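Local coordinates for protein salivary nitrophorin (Cimex lectularius, PDB 2IMQ) that binds heme b and delivers nitric oxide to the victim while the bed bug feeds, causing vasodilation, at residues 26-31 and 264-269; 214-219 and 258-263; 229-234 and 270-275. One frame throughout, in Å; residues are numbered along the deposited sequence.

Contact 1: 26-31 and 264-269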
ATOM      1  N   GLU A  26     -16.638  -0.795  -2.497  1.00 23.01           N
ATOM      2  CA  GLU A  26     -16.415  -1.423  -3.771  1.00 24.41           C
ATOM      3  C   GLU A  26     -15.469  -0.636  -4.643  1.00 23.66           C
ATOM      4  O   GLU A  26     -14.585  -1.201  -5.253  1.00 24.39           O
ATOM      5  CB  GLU A  26     -17.738  -1.662  -4.536  1.00 24.48           C
ATOM      6  CG  GLU A  26     -18.564  -2.796  -3.986  1.00 27.94           C
ATOM      7  CD  GLU A  26     -19.561  -3.359  -4.984  1.00 31.49           C
ATOM      8  OE1 GLU A  26     -19.861  -2.640  -5.943  1.00 39.67           O
ATOM      9  OE2 GLU A  26     -20.012  -4.528  -4.823  1.00 40.67           O
ATOM     10  N   GLU A  27     -15.659   0.664  -4.710  1.00 23.83           N
ATOM     11  CA  GLU A  27     -14.790   1.494  -5.480  1.00 23.58           C
ATOM     12  C   GLU A  27     -13.340   1.467  -4.928  1.00 21.48           C
ATOM     13  O   GLU A  27     -12.383   1.352  -5.702  1.00 21.75           O
ATOM     14  CB  GLU A  27     -15.302   2.914  -5.476  1.00 24.34           C
ATOM     15  CG  GLU A  27     -14.522   3.867  -6.342  1.00 27.49           C
ATOM     16  CD  GLU A  27     -15.095   5.276  -6.339  1.00 30.24           C
ATOM     17  OE1 GLU A  27     -14.555   6.112  -7.065  1.00 37.35           O
ATOM     18  OE2 GLU A  27     -16.068   5.560  -5.609  1.00 40.11           O
ATOM     19  N   LEU A  28     -13.216   1.560  -3.611  1.00 20.23           N
ATOM     20  CA  LEU A  28     -11.926   1.563  -2.934  1.00 19.73           C
ATOM     21  C   LEU A  28     -11.114   0.329  -3.289  1.00 18.50           C
ATOM     22  O   LEU A  28      -9.896   0.388  -3.429  1.00 20.14           O
ATOM     23  CB  LEU A  28     -12.163   1.642  -1.421  1.00 18.74           C
ATOM     24  CG  LEU A  28     -10.901   1.830  -0.616  1.00 19.88           C
ATOM     25  CD1 LEU A  28     -10.316   3.200  -0.765  1.00 21.59           C
ATOM     26  CD2 LEU A  28     -11.105   1.527   0.835  1.00 22.20           C
ATOM     27  N   LEU A  29     -11.793  -0.813  -3.450  1.00 18.02           N
ATOM     28  CA  LEU A  29     -11.129  -2.083  -3.684  1.00 18.88           C
ATOM     29  C   LEU A  29     -11.092  -2.475  -5.149  1.00 17.98           C
ATOM     30  O   LEU A  29     -10.550  -3.508  -5.512  1.00 19.60           O
ATOM     31  CB  LEU A  29     -11.795  -3.188  -2.871  1.00 19.43           C
ATOM     32  CG  LEU A  29     -11.958  -2.895  -1.405  1.00 23.58           C
ATOM     33  CD1 LEU A  29     -12.743  -4.013  -0.776  1.00 27.40           C
ATOM     34  CD2 LEU A  29     -10.694  -2.720  -0.750  1.00 24.13           C
ATOM     35  N   GLY A  30     -11.595  -1.625  -6.032  1.00 18.45           N
ATOM     36  CA  GLY A  30     -11.532  -1.879  -7.443  1.00 18.55           C
ATOM     37  C   GLY A  30     -12.550  -2.912  -7.912  1.00 19.97           C
ATOM     38  O   GLY A  30     -12.270  -3.580  -8.877  1.00 21.44           O
ATOM     39  N   LEU A  31     -13.698  -2.995  -7.237  1.00 20.91           N
ATOM     40  CA  LEU A  31     -14.737  -4.022  -7.481  1.00 21.20           C
ATOM     41  C   LEU A  31     -15.965  -3.467  -8.221  1.00 22.37           C
ATOM     42  O   LEU A  31     -16.858  -4.221  -8.651  1.00 23.05           O
ATOM     43  CB  LEU A  31     -15.166  -4.652  -6.152  1.00 20.88           C
ATOM     44  CG  LEU A  31     -14.026  -5.301  -5.369  1.00 24.03           C
ATOM     45  CD1 LEU A  31     -14.517  -5.894  -4.013  1.00 25.36           C
ATOM     46  CD2 LEU A  31     -13.307  -6.309  -6.175  1.00 27.58           C
ATOM     47  N   THR A 264      -9.732   9.586  -6.764  1.00 23.81           N
ATOM     48  CA  THR A 264      -9.963  10.985  -6.444  1.00 26.54           C
ATOM     49  C   THR A 264     -11.379  11.219  -5.872  1.00 26.12           C
ATOM     50  O   THR A 264     -11.599  12.243  -5.239  1.00 27.23           O
ATOM     51  CB  THR A 264      -9.639  11.872  -7.661  1.00 27.49           C
ATOM     52  OG1 THR A 264     -10.297  11.394  -8.820  1.00 31.53           O
ATOM     53  CG2 THR A 264      -8.102  11.764  -8.001  1.00 29.92           C
ATOM     54  N   ASN A 265     -12.288  10.238  -5.987  1.00 27.44           N
ATOM     55  CA  ASN A 265     -13.641  10.332  -5.346  1.00 28.01           C
ATOM     56  C   ASN A 265     -13.646  10.211  -3.837  1.00 29.10           C
ATOM     57  O   ASN A 265     -14.629  10.533  -3.178  1.00 31.08           O
ATOM     58  CB  ASN A 265     -14.575   9.261  -5.927  1.00 29.55           C
ATOM     59  CG  ASN A 265     -14.989   9.564  -7.329  1.00 31.37           C
ATOM     60  OD1 ASN A 265     -15.049  10.747  -7.729  1.00 34.56           O
ATOM     61  ND2 ASN A 265     -15.275   8.524  -8.100  1.00 34.00           N
ATOM     62  N   TYR A 266     -12.550   9.677  -3.277  1.00 26.77           N
ATOM     63  CA  TYR A 266     -12.371   9.656  -1.844  1.00 26.71           C
ATOM     64  C   TYR A 266     -11.612  10.890  -1.398  1.00 27.21           C
ATOM     65  O   TYR A 266     -10.369  10.843  -1.261  1.00 27.66           O
ATOM     66  CB  TYR A 266     -11.645   8.349  -1.427  1.00 25.63           C
ATOM     67  CG  TYR A 266     -12.467   7.113  -1.697  1.00 23.75           C
ATOM     68  CD1 TYR A 266     -12.396   6.450  -2.892  1.00 24.19           C
ATOM     69  CD2 TYR A 266     -13.367   6.634  -0.749  1.00 26.87           C
ATOM     70  CE1 TYR A 266     -13.171   5.325  -3.158  1.00 27.85           C
ATOM     71  CE2 TYR A 266     -14.139   5.496  -0.997  1.00 23.66           C
ATOM     72  CZ  TYR A 266     -14.059   4.854  -2.199  1.00 25.49           C
ATOM     73  OH  TYR A 266     -14.791   3.721  -2.495  1.00 27.06           O
ATOM     74  N   LYS A 267     -12.348  12.005  -1.191  1.00 28.18           N
ATOM     75  CA  LYS A 267     -11.746  13.301  -0.877  1.00 29.05           C
ATOM     76  C   LYS A 267     -11.723  13.657   0.579  1.00 30.70           C
ATOM     77  O   LYS A 267     -11.353  14.782   0.949  1.00 32.95           O
ATOM     78  CB  LYS A 267     -12.483  14.444  -1.589  1.00 31.01           C
ATOM     79  CG  LYS A 267     -12.581  14.281  -3.056  1.00 29.13           C
ATOM     80  CD  LYS A 267     -13.206  15.493  -3.735  1.00 30.95           C
ATOM     81  CE  LYS A 267     -13.718  15.101  -5.104  1.00 33.90           C
ATOM     82  NZ  LYS A 267     -12.624  14.688  -6.035  1.00 33.35           N
ATOM     83  N   GLN A 268     -12.093  12.717   1.422  1.00 31.86           N
ATOM     84  CA  GLN A 268     -12.342  12.998   2.821  1.00 33.21           C
ATOM     85  C   GLN A 268     -11.102  13.486   3.516  1.00 32.37           C
ATOM     86  O   GLN A 268     -11.168  14.080   4.601  1.00 34.56           O
ATOM     87  CB  GLN A 268     -12.814  11.735   3.565  1.00 34.37           C
ATOM     88  CG  GLN A 268     -14.099  11.129   3.028  1.00 36.49           C
ATOM     89  CD  GLN A 268     -13.871   9.897   2.199  1.00 36.82           C
ATOM     90  OE1 GLN A 268     -14.381   8.836   2.505  1.00 40.59           O
ATOM     91  NE2 GLN A 268     -13.112  10.030   1.166  1.00 32.30           N
ATOM     92  N   THR A 269      -9.919  13.225   2.940  1.00 31.01           N
ATOM     93  CA  THR A 269      -8.733  13.650   3.643  1.00 29.07           C
ATOM     94  C   THR A 269      -7.691  14.294   2.714  1.00 26.24           C
ATOM     95  O   THR A 269      -7.937  14.504   1.562  1.00 26.48           O
ATOM     96  CB  THR A 269      -8.166  12.490   4.456  1.00 30.36           C
ATOM     97  OG1 THR A 269      -7.375  12.988   5.527  1.00 34.10           O
ATOM     98  CG2 THR A 269      -7.214  11.605   3.672  1.00 30.95           C
TER

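Contact 2: 214-219 and 258-263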
ATOM      1  N   THR A 214       9.733  -2.425  -8.160  1.00 16.48           N
ATOM      2  CA  THR A 214       9.267  -1.629  -9.277  1.00 17.79           C
ATOM      3  C   THR A 214       7.990  -0.975  -8.894  1.00 15.46           C
ATOM      4  O   THR A 214       7.134  -1.599  -8.312  1.00 16.41           O
ATOM      5  CB  THR A 214       9.060  -2.543 -10.479  1.00 17.06           C
ATOM      6  OG1 THR A 214      10.285  -3.261 -10.764  1.00 21.51           O
ATOM      7  CG2 THR A 214       8.677  -1.780 -11.715  1.00 19.29           C
ATOM      8  N   GLU A 215       7.808   0.261  -9.333  1.00 16.39           N
ATOM      9  CA  GLU A 215       6.524   0.910  -9.231  1.00 15.92           C
ATOM     10  C   GLU A 215       5.869   0.922 -10.629  1.00 16.18           C
ATOM     11  O   GLU A 215       6.524   1.178 -11.625  1.00 17.60           O
ATOM     12  CB  GLU A 215       6.702   2.356  -8.771  1.00 15.79           C
ATOM     13  CG  GLU A 215       5.393   3.034  -8.460  1.00 15.48           C
ATOM     14  CD  GLU A 215       5.517   4.417  -7.880  1.00 16.82           C
ATOM     15  OE1 GLU A 215       6.614   5.043  -7.998  1.00 17.47           O
ATOM     16  OE2 GLU A 215       4.517   4.890  -7.252  1.00 16.03           O
ATOM     17  N   PRO A 216       4.591   0.610 -10.720  1.00 16.48           N
ATOM     18  CA  PRO A 216       3.930   0.782 -12.019  1.00 16.76           C
ATOM     19  C   PRO A 216       4.046   2.228 -12.487  1.00 17.38           C
ATOM     20  O   PRO A 216       4.260   3.147 -11.679  1.00 17.56           O
ATOM     21  CB  PRO A 216       2.482   0.467 -11.708  1.00 17.32           C
ATOM     22  CG  PRO A 216       2.521  -0.394 -10.533  1.00 17.09           C
ATOM     23  CD  PRO A 216       3.647   0.244  -9.652  1.00 16.99           C
ATOM     24  N   GLN A 217       3.933   2.442 -13.805  1.00 18.87           N
ATOM     25  CA  GLN A 217       3.938   3.824 -14.306  1.00 19.08           C
ATOM     26  C   GLN A 217       2.838   4.676 -13.674  1.00 18.88           C
ATOM     27  O   GLN A 217       1.693   4.298 -13.586  1.00 18.80           O
ATOM     28  CB  GLN A 217       3.741   3.873 -15.828  1.00 21.07           C
ATOM     29  CG  GLN A 217       3.671   5.291 -16.362  1.00 24.69           C
ATOM     30  CD  GLN A 217       3.435   5.466 -17.841  1.00 28.70           C
ATOM     31  OE1 GLN A 217       3.671   6.589 -18.352  1.00 35.36           O
ATOM     32  NE2 GLN A 217       2.959   4.414 -18.536  1.00 35.49           N
ATOM     33  N   VAL A 218       3.256   5.843 -13.223  1.00 19.03           N
ATOM     34  CA  VAL A 218       2.363   6.804 -12.613  1.00 18.42           C
ATOM     35  C   VAL A 218       1.890   7.780 -13.681  1.00 17.67           C
ATOM     36  O   VAL A 218       2.678   8.440 -14.300  1.00 18.43           O
ATOM     37  CB  VAL A 218       3.088   7.600 -11.507  1.00 19.00           C
ATOM     38  CG1 VAL A 218       2.231   8.686 -10.968  1.00 19.43           C
ATOM     39  CG2 VAL A 218       3.511   6.639 -10.373  1.00 19.21           C
ATOM     40  N   THR A 219       0.582   7.880 -13.835  1.00 18.57           N
ATOM     41  CA  THR A 219      -0.038   8.837 -14.753  1.00 19.29           C
ATOM     42  C   THR A 219      -0.955   9.817 -14.074  1.00 18.78           C
ATOM     43  O   THR A 219      -1.535  10.652 -14.761  1.00 22.21           O
ATOM     44  CB  THR A 219      -0.824   8.091 -15.856  1.00 20.78           C
ATOM     45  OG1 THR A 219      -1.913   7.392 -15.268  1.00 23.75           O
ATOM     46  CG2 THR A 219       0.018   7.089 -16.486  1.00 23.83           C
ATOM     47  N   LEU A 258      -1.836  -3.939 -14.250  1.00 19.15           N
ATOM     48  CA  LEU A 258      -2.930  -3.638 -15.155  1.00 21.15           C
ATOM     49  C   LEU A 258      -3.367  -2.210 -15.101  1.00 20.54           C
ATOM     50  O   LEU A 258      -3.695  -1.612 -16.132  1.00 22.79           O
ATOM     51  CB  LEU A 258      -4.130  -4.564 -14.838  1.00 22.61           C
ATOM     52  CG  LEU A 258      -3.772  -6.047 -14.737  1.00 25.73           C
ATOM     53  CD1 LEU A 258      -4.916  -6.892 -14.254  1.00 29.79           C
ATOM     54  CD2 LEU A 258      -3.198  -6.545 -16.079  1.00 29.05           C
ATOM     55  N   SER A 259      -3.367  -1.648 -13.894  1.00 19.52           N
ATOM     56  CA  SER A 259      -3.697  -0.257 -13.704  1.00 19.72           C
ATOM     57  C   SER A 259      -3.150   0.186 -12.357  1.00 17.40           C
ATOM     58  O   SER A 259      -2.896  -0.638 -11.461  1.00 17.95           O
ATOM     59  CB  SER A 259      -5.174  -0.017 -13.803  1.00 22.65           C
ATOM     60  OG  SER A 259      -5.864  -0.619 -12.750  1.00 24.47           O
ATOM     61  N   TYR A 260      -2.995   1.485 -12.219  1.00 16.70           N
ATOM     62  CA  TYR A 260      -2.433   2.138 -11.030  1.00 15.87           C
ATOM     63  C   TYR A 260      -3.005   3.525 -11.035  1.00 16.27           C
ATOM     64  O   TYR A 260      -2.753   4.283 -11.950  1.00 17.51           O
ATOM     65  CB  TYR A 260      -0.917   2.140 -11.149  1.00 16.70           C
ATOM     66  CG  TYR A 260      -0.122   2.620  -9.971  1.00 15.70           C
ATOM     67  CD1 TYR A 260      -0.487   2.303  -8.638  1.00 15.01           C
ATOM     68  CD2 TYR A 260       1.047   3.341 -10.154  1.00 14.88           C
ATOM     69  CE1 TYR A 260       0.303   2.678  -7.573  1.00 15.46           C
ATOM     70  CE2 TYR A 260       1.847   3.696  -9.069  1.00 14.60           C
ATOM     71  CZ  TYR A 260       1.471   3.378  -7.781  1.00 14.51           C
ATOM     72  OH  TYR A 260       2.251   3.786  -6.745  1.00 14.39           O
ATOM     73  N   ASN A 261      -3.852   3.821 -10.087  1.00 15.45           N
ATOM     74  CA  ASN A 261      -4.553   5.072 -10.047  1.00 18.13           C
ATOM     75  C   ASN A 261      -4.844   5.530  -8.653  1.00 16.11           C
ATOM     76  O   ASN A 261      -5.184   4.728  -7.795  1.00 17.62           O
ATOM     77  CB  ASN A 261      -5.939   4.924 -10.724  1.00 19.90           C
ATOM     78  CG  ASN A 261      -5.888   4.536 -12.181  1.00 24.83           C
ATOM     79  OD1 ASN A 261      -5.823   5.388 -13.055  1.00 31.16           O
ATOM     80  ND2 ASN A 261      -5.994   3.261 -12.461  1.00 28.32           N
ATOM     81  N   SER A 262      -4.810   6.838  -8.431  1.00 16.77           N
ATOM     82  CA  SER A 262      -5.414   7.419  -7.267  1.00 16.24           C
ATOM     83  C   SER A 262      -6.938   7.421  -7.458  1.00 18.03           C
ATOM     84  O   SER A 262      -7.436   7.495  -8.562  1.00 20.42           O
ATOM     85  CB  SER A 262      -4.941   8.842  -7.051  1.00 16.85           C
ATOM     86  OG  SER A 262      -5.209   9.624  -8.201  1.00 19.88           O
ATOM     87  N   LEU A 263      -7.617   7.351  -6.337  1.00 17.01           N
ATOM     88  CA  LEU A 263      -9.079   7.373  -6.319  1.00 18.21           C
ATOM     89  C   LEU A 263      -9.546   8.697  -5.804  1.00 20.08           C
ATOM     90  O   LEU A 263      -9.754   8.954  -4.613  1.00 20.60           O
ATOM     91  CB  LEU A 263      -9.594   6.246  -5.470  1.00 19.52           C
ATOM     92  CG  LEU A 263      -9.116   4.863  -5.842  1.00 18.68           C
ATOM     93  CD1 LEU A 263      -9.721   3.860  -4.880  1.00 22.84           C
ATOM     94  CD2 LEU A 263      -9.415   4.504  -7.283  1.00 23.99           C
TER
HETATM   95  O   HOH W   1      -0.809   5.424 -13.310  1.00 19.31           O

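Contact 3: 229-234 and 270-275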
ATOM      1  N   ASN A 229     -12.093  17.380   1.117  1.00 35.66           N
ATOM      2  CA  ASN A 229     -13.335  17.530   0.327  1.00 35.82           C
ATOM      3  C   ASN A 229     -13.256  18.391  -0.946  1.00 36.64           C
ATOM      4  O   ASN A 229     -14.290  18.693  -1.553  1.00 37.80           O
ATOM      5  CB  ASN A 229     -14.498  17.960   1.241  1.00 37.36           C
ATOM      6  CG  ASN A 229     -14.640  17.051   2.439  1.00 37.47           C
ATOM      7  OD1 ASN A 229     -14.535  17.493   3.585  1.00 43.65           O
ATOM      8  ND2 ASN A 229     -14.796  15.740   2.178  1.00 38.28           N
ATOM      9  N   THR A 230     -12.035  18.742  -1.372  1.00 35.33           N
ATOM     10  CA  THR A 230     -11.803  19.488  -2.616  1.00 34.79           C
ATOM     11  C   THR A 230     -10.778  18.746  -3.433  1.00 33.43           C
ATOM     12  O   THR A 230     -10.273  17.698  -2.979  1.00 34.61           O
ATOM     13  CB  THR A 230     -11.285  20.925  -2.365  1.00 35.21           C
ATOM     14  OG1 THR A 230      -9.917  20.912  -1.908  1.00 36.80           O
ATOM     15  CG2 THR A 230     -12.072  21.604  -1.248  1.00 35.97           C
ATOM     16  N   ASP A 231     -10.497  19.275  -4.630  1.00 31.60           N
ATOM     17  CA  ASP A 231      -9.415  18.836  -5.495  1.00 30.72           C
ATOM     18  C   ASP A 231      -8.331  19.888  -5.584  1.00 28.74           C
ATOM     19  O   ASP A 231      -7.529  19.884  -6.515  1.00 29.91           O
ATOM     20  CB  ASP A 231      -9.932  18.504  -6.885  1.00 31.48           C
ATOM     21  CG  ASP A 231     -10.990  17.459  -6.847  1.00 32.61           C
ATOM     22  OD1 ASP A 231     -10.760  16.439  -6.161  1.00 40.03           O
ATOM     23  OD2 ASP A 231     -12.078  17.575  -7.443  1.00 37.26           O
ATOM     24  N   GLU A 232      -8.304  20.753  -4.585  1.00 27.85           N
ATOM     25  CA  GLU A 232      -7.362  21.863  -4.559  1.00 27.97           C
ATOM     26  C   GLU A 232      -6.179  21.492  -3.673  1.00 26.38           C
ATOM     27  O   GLU A 232      -6.328  21.091  -2.508  1.00 26.43           O
ATOM     28  CB  GLU A 232      -8.031  23.142  -4.077  1.00 28.87           C
ATOM     29  CG  GLU A 232      -9.136  23.640  -5.004  1.00 31.49           C
ATOM     30  CD  GLU A 232      -9.946  24.752  -4.415  1.00 33.94           C
ATOM     31  OE1 GLU A 232      -9.403  25.508  -3.563  1.00 40.67           O
ATOM     32  OE2 GLU A 232     -11.131  24.855  -4.804  1.00 41.31           O
ATOM     33  N   TYR A 233      -5.003  21.639  -4.221  1.00 24.29           N
ATOM     34  CA  TYR A 233      -3.807  21.419  -3.390  1.00 23.42           C
ATOM     35  C   TYR A 233      -3.684  22.467  -2.332  1.00 24.83           C
ATOM     36  O   TYR A 233      -3.857  23.660  -2.592  1.00 25.47           O
ATOM     37  CB  TYR A 233      -2.523  21.346  -4.192  1.00 23.32           C
ATOM     38  CG  TYR A 233      -2.444  20.110  -5.037  1.00 20.94           C
ATOM     39  CD1 TYR A 233      -2.793  20.144  -6.354  1.00 21.68           C
ATOM     40  CD2 TYR A 233      -2.020  18.901  -4.504  1.00 18.71           C
ATOM     41  CE1 TYR A 233      -2.755  19.033  -7.128  1.00 20.61           C
ATOM     42  CE2 TYR A 233      -1.980  17.796  -5.252  1.00 17.75           C
ATOM     43  CZ  TYR A 233      -2.344  17.833  -6.565  1.00 18.32           C
ATOM     44  OH  TYR A 233      -2.335  16.754  -7.397  1.00 18.79           O
ATOM     45  N   ASP A 234      -3.427  21.998  -1.139  1.00 23.90           N
ATOM     46  CA  ASP A 234      -2.892  22.798  -0.076  1.00 24.66           C
ATOM     47  C   ASP A 234      -1.381  22.919  -0.280  1.00 23.68           C
ATOM     48  O   ASP A 234      -0.614  21.960  -0.024  1.00 22.74           O
ATOM     49  CB  ASP A 234      -3.234  22.144   1.243  1.00 25.71           C
ATOM     50  CG  ASP A 234      -2.664  22.890   2.418  1.00 27.30           C
ATOM     51  OD1 ASP A 234      -1.862  23.798   2.221  1.00 29.54           O
ATOM     52  OD2 ASP A 234      -2.931  22.592   3.609  1.00 36.12           O
ATOM     53  N   GLU A 270      -6.574  14.631   3.297  1.00 23.53           N
ATOM     54  CA  GLU A 270      -5.509  15.317   2.611  1.00 22.31           C
ATOM     55  C   GLU A 270      -4.744  14.447   1.578  1.00 18.97           C
ATOM     56  O   GLU A 270      -4.056  14.988   0.720  1.00 18.38           O
ATOM     57  CB  GLU A 270      -4.471  15.744   3.628  1.00 23.04           C
ATOM     58  CG  GLU A 270      -4.831  16.641   4.775  1.00 29.21           C
ATOM     59  CD  GLU A 270      -3.544  16.861   5.576  1.00 29.79           C
ATOM     60  OE1 GLU A 270      -2.742  15.893   5.762  1.00 37.51           O
ATOM     61  OE2 GLU A 270      -3.310  18.002   5.961  1.00 41.46           O
ATOM     62  N   HIS A 271      -4.801  13.130   1.744  1.00 17.81           N
ATOM     63  CA  HIS A 271      -4.239  12.179   0.787  1.00 16.61           C
ATOM     64  C   HIS A 271      -5.367  11.458   0.095  1.00 18.14           C
ATOM     65  O   HIS A 271      -6.417  11.155   0.699  1.00 21.76           O
ATOM     66  CB  HIS A 271      -3.471  11.085   1.501  1.00 16.83           C
ATOM     67  CG  HIS A 271      -2.334  11.530   2.327  1.00 16.56           C
ATOM     68  ND1 HIS A 271      -1.014  11.342   1.940  1.00 16.56           N
ATOM     69  CD2 HIS A 271      -2.305  12.013   3.586  1.00 19.02           C
ATOM     70  CE1 HIS A 271      -0.231  11.745   2.923  1.00 16.67           C
ATOM     71  NE2 HIS A 271      -0.986  12.150   3.933  1.00 18.34           N
ATOM     72  N   ARG A 272      -5.153  11.035  -1.121  1.00 17.25           N
ATOM     73  CA  ARG A 272      -6.099  10.217  -1.855  1.00 17.87           C
ATOM     74  C   ARG A 272      -5.601   8.782  -1.874  1.00 17.26           C
ATOM     75  O   ARG A 272      -4.412   8.528  -2.078  1.00 18.46           O
ATOM     76  CB  ARG A 272      -6.247  10.724  -3.285  1.00 20.03           C
ATOM     77  CG  ARG A 272      -6.651  12.203  -3.382  1.00 24.90           C
ATOM     78  CD  ARG A 272      -8.048  12.421  -2.860  1.00 28.66           C
ATOM     79  NE  ARG A 272      -8.227  13.499  -1.873  1.00 31.81           N
ATOM     80  CZ  ARG A 272      -8.662  14.720  -2.123  1.00 31.46           C
ATOM     81  NH1 ARG A 272      -8.916  15.126  -3.372  1.00 32.85           N
ATOM     82  NH2 ARG A 272      -8.860  15.556  -1.114  1.00 32.38           N
ATOM     83  N   PRO A 273      -6.515   7.821  -1.751  1.00 16.36           N
ATOM     84  CA  PRO A 273      -6.134   6.400  -1.816  1.00 16.87           C
ATOM     85  C   PRO A 273      -5.593   6.032  -3.164  1.00 15.68           C
ATOM     86  O   PRO A 273      -5.978   6.637  -4.188  1.00 16.51           O
ATOM     87  CB  PRO A 273      -7.426   5.637  -1.503  1.00 17.98           C
ATOM     88  CG  PRO A 273      -8.480   6.609  -1.419  1.00 18.84           C
ATOM     89  CD  PRO A 273      -7.961   7.968  -1.543  1.00 16.26           C
ATOM     90  N   VAL A 274      -4.736   5.015  -3.197  1.00 14.05           N
ATOM     91  CA  VAL A 274      -4.137   4.544  -4.394  1.00 14.32           C
ATOM     92  C   VAL A 274      -4.422   3.079  -4.584  1.00 14.89           C
ATOM     93  O   VAL A 274      -4.121   2.268  -3.703  1.00 13.90           O
ATOM     94  CB  VAL A 274      -2.627   4.859  -4.409  1.00 15.06           C
ATOM     95  CG1 VAL A 274      -1.939   4.213  -5.578  1.00 16.00           C
ATOM     96  CG2 VAL A 274      -2.372   6.337  -4.521  1.00 15.57           C
ATOM     97  N   LEU A 275      -5.002   2.737  -5.739  1.00 14.78           N
ATOM     98  CA  LEU A 275      -5.418   1.415  -6.078  1.00 15.23           C
ATOM     99  C   LEU A 275      -4.575   0.849  -7.218  1.00 15.45           C
ATOM    100  O   LEU A 275      -4.462   1.490  -8.285  1.00 15.80           O
ATOM    101  CB  LEU A 275      -6.886   1.487  -6.532  1.00 17.21           C
ATOM    102  CG  LEU A 275      -7.513   0.229  -7.085  1.00 17.09           C
ATOM    103  CD1 LEU A 275      -7.542  -0.921  -6.036  1.00 18.73           C
ATOM    104  CD2 LEU A 275      -8.880   0.526  -7.553  1.00 18.90           C
TER
HETATM  105  O   HOH W   2      -7.974  14.387  -5.935  1.00 41.16           O

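Contact 1: 26-31 and 264-269
Glu27 lies along the side of Tyr266 and reaches past it to Asn265, which ties the short helix 26-29 of this DNase I-like fold to the loop between strands 255-262 and 274-281. The helix closes in a Schellman motif at Gly30, whose positive phi accompanies two backbone bonds into the last turn; one of them joins Leu31 N to Glu26 O.

The Glu27 side chain can be followed outward atom by atom. CB sits close to the phenol oxygen, 3.1 Å from Tyr266 OH. With CG anti to the backbone N (chi1 -176°) and the chain extended beyond it, the side chain slides back alongside the tyrosine in the opposite direction. CG comes 3.8 Å from Tyr266 CE1, and CD passes the same ring carbon at 3.7 Å. At the tip, OE1 accepts a hydrogen bond of 2.7 Å from Asn265 ND2, nearly straight at 161°. The bond uses the syn lone pair of OE1 and lies close to the amide plane of Asn265, although carboxylate and amide are turned steeply against each other. OE2 has a weak bond to Asn24 ND2.

The tyrosine hydroxyl has Asn24 O as its strongest partner. It also receives a weak, bent bond from Leu28 N, 2.9 Å from Tyr266 OH; two backbone groups, one before the helix and one within it, thus meet the phenol oxygen. Leu28 is itself about 5 Å from the bound heme by its side chain, and it packs on Val12 of strand 6-17. Its side chain thus touches the tyrosine and also comes near the heme. Its CD1 makes a CH-pi contact over the middle of the Tyr266 ring, 4.2 Å from the centroid and only 7° off the normal.

Contact 2: 214-219 and 258-263
Tyr260 pushes its ring out of strand 255-262 into the loop 214-219, where Pro216 lies over one face and Glu215 takes the hydroxyl. Its CG is anti to the backbone N (chi1 -173°), a setting that directs the phenol toward the loop.

Pro216 crosses the tyrosine at about a right angle. CD makes a CH-pi contact 4.1 Å from the Tyr260 ring centroid, offset toward the rim, while Pro216 CB packs against Tyr260 CD2 at 3.6 Å. The methyl CG2 of Val218 adds a third apolar contact, 3.6 Å from Tyr260 CE2. Gln217 O approaches the ring edge close to its plane.

Glu215 reaches the hydroxyl on an extended chain. Tyr260 OH donates to Glu215 OE2 over 2.6 Å, along the anti lone pair, with the carboxylate turned 63° from the ring. OE2 also forms a salt bridge with Arg244 NE, which would favour a charged carboxylate. Tyr260 OH in turn accepts from Ala245 N, so the phenol oxygen is held on both its donor and acceptor sides and the ring is fixed at its far end as well as at its root.

Near the root, one water links the two backbones. Water 1 donates to Tyr260 O at 2.6 Å and to Gln217 O at 2.8 Å, and it accepts from Thr219 N at 2.9 Å.

Strand 255-262 borders one sheet and has a classic beta bulge, Leu258 and Ser259 both facing Lys277. Strand 243-248, which supplies Arg244 and Ala245, borders the other sheet. A tyrosine anchored between these two edges belongs to the packing of the two sheets in the beta-sandwich of the DNase I-like fold.

Contact 3: 229-234 and 270-275
Arg272 grips the carbonyl oxygen of Thr230 end-on with two nitrogens. NH1 donates to Thr230 O at 2.9 Å and NH2 donates to the same atom at 3.2 Å. The oxygen lies at the edge of the guanidinium, near its plane, so a single acceptor holds the fork of the group.

Asp231 adds a longer salt bridge, OD1 to Arg272 NH1 at 3.6 Å, its carboxylate turned 72° from the guanidinium. Water 2 accepts from Arg272 NH1 at 2.8 Å and gives only a weak bond to Asp231 OD1. The stronger partner of Asp231 OD1 is Lys267, so one carboxylate oxygen is shared by two positive side chains, closer to the lysine.

The arginine bends at chi2 (-67°) and chi3 to bring its tip to the loop, where NH2 also bonds Thr269 O and the charge makes a cation-pi contact with Phe226. On the 229-234 side Thr230 makes an ST turn: its OG1 accepts from Glu232 N at 3.1 Å and also hydrogen-bonds Lys227 O. The site lies just ahead of strand 274-281, with Tyr233 of the facing loop packed on helix 180-188 and Pro273 on strand 6-17.

All three contacts gather round the chain that leaves strand 255-262 and returns as strand 274-281. Contacts 2 and 3 each use one of these neighbouring strands, which pair in the same sheet, with Asn261 O 2.9 Å from Leu275 N and Leu263 N 2.8 Å from Pro273 O. Contact 1 holds the connecting loop, and its centre is about 11 Å from that of contact 3; the two are tied by a salt bridge from Lys267 NZ to Asp231 OD1 at 2.6 Å. Leu263 CD1 joins contact 2 to contact 1, 3.7 Å from Leu28 CA. In contact 1 the side chain of Leu28 is about 5 Å from the heme and about 10 Å from that of the proximal ligand Cys60; in contact 3 that of Arg272 is about 11 Å from the heme.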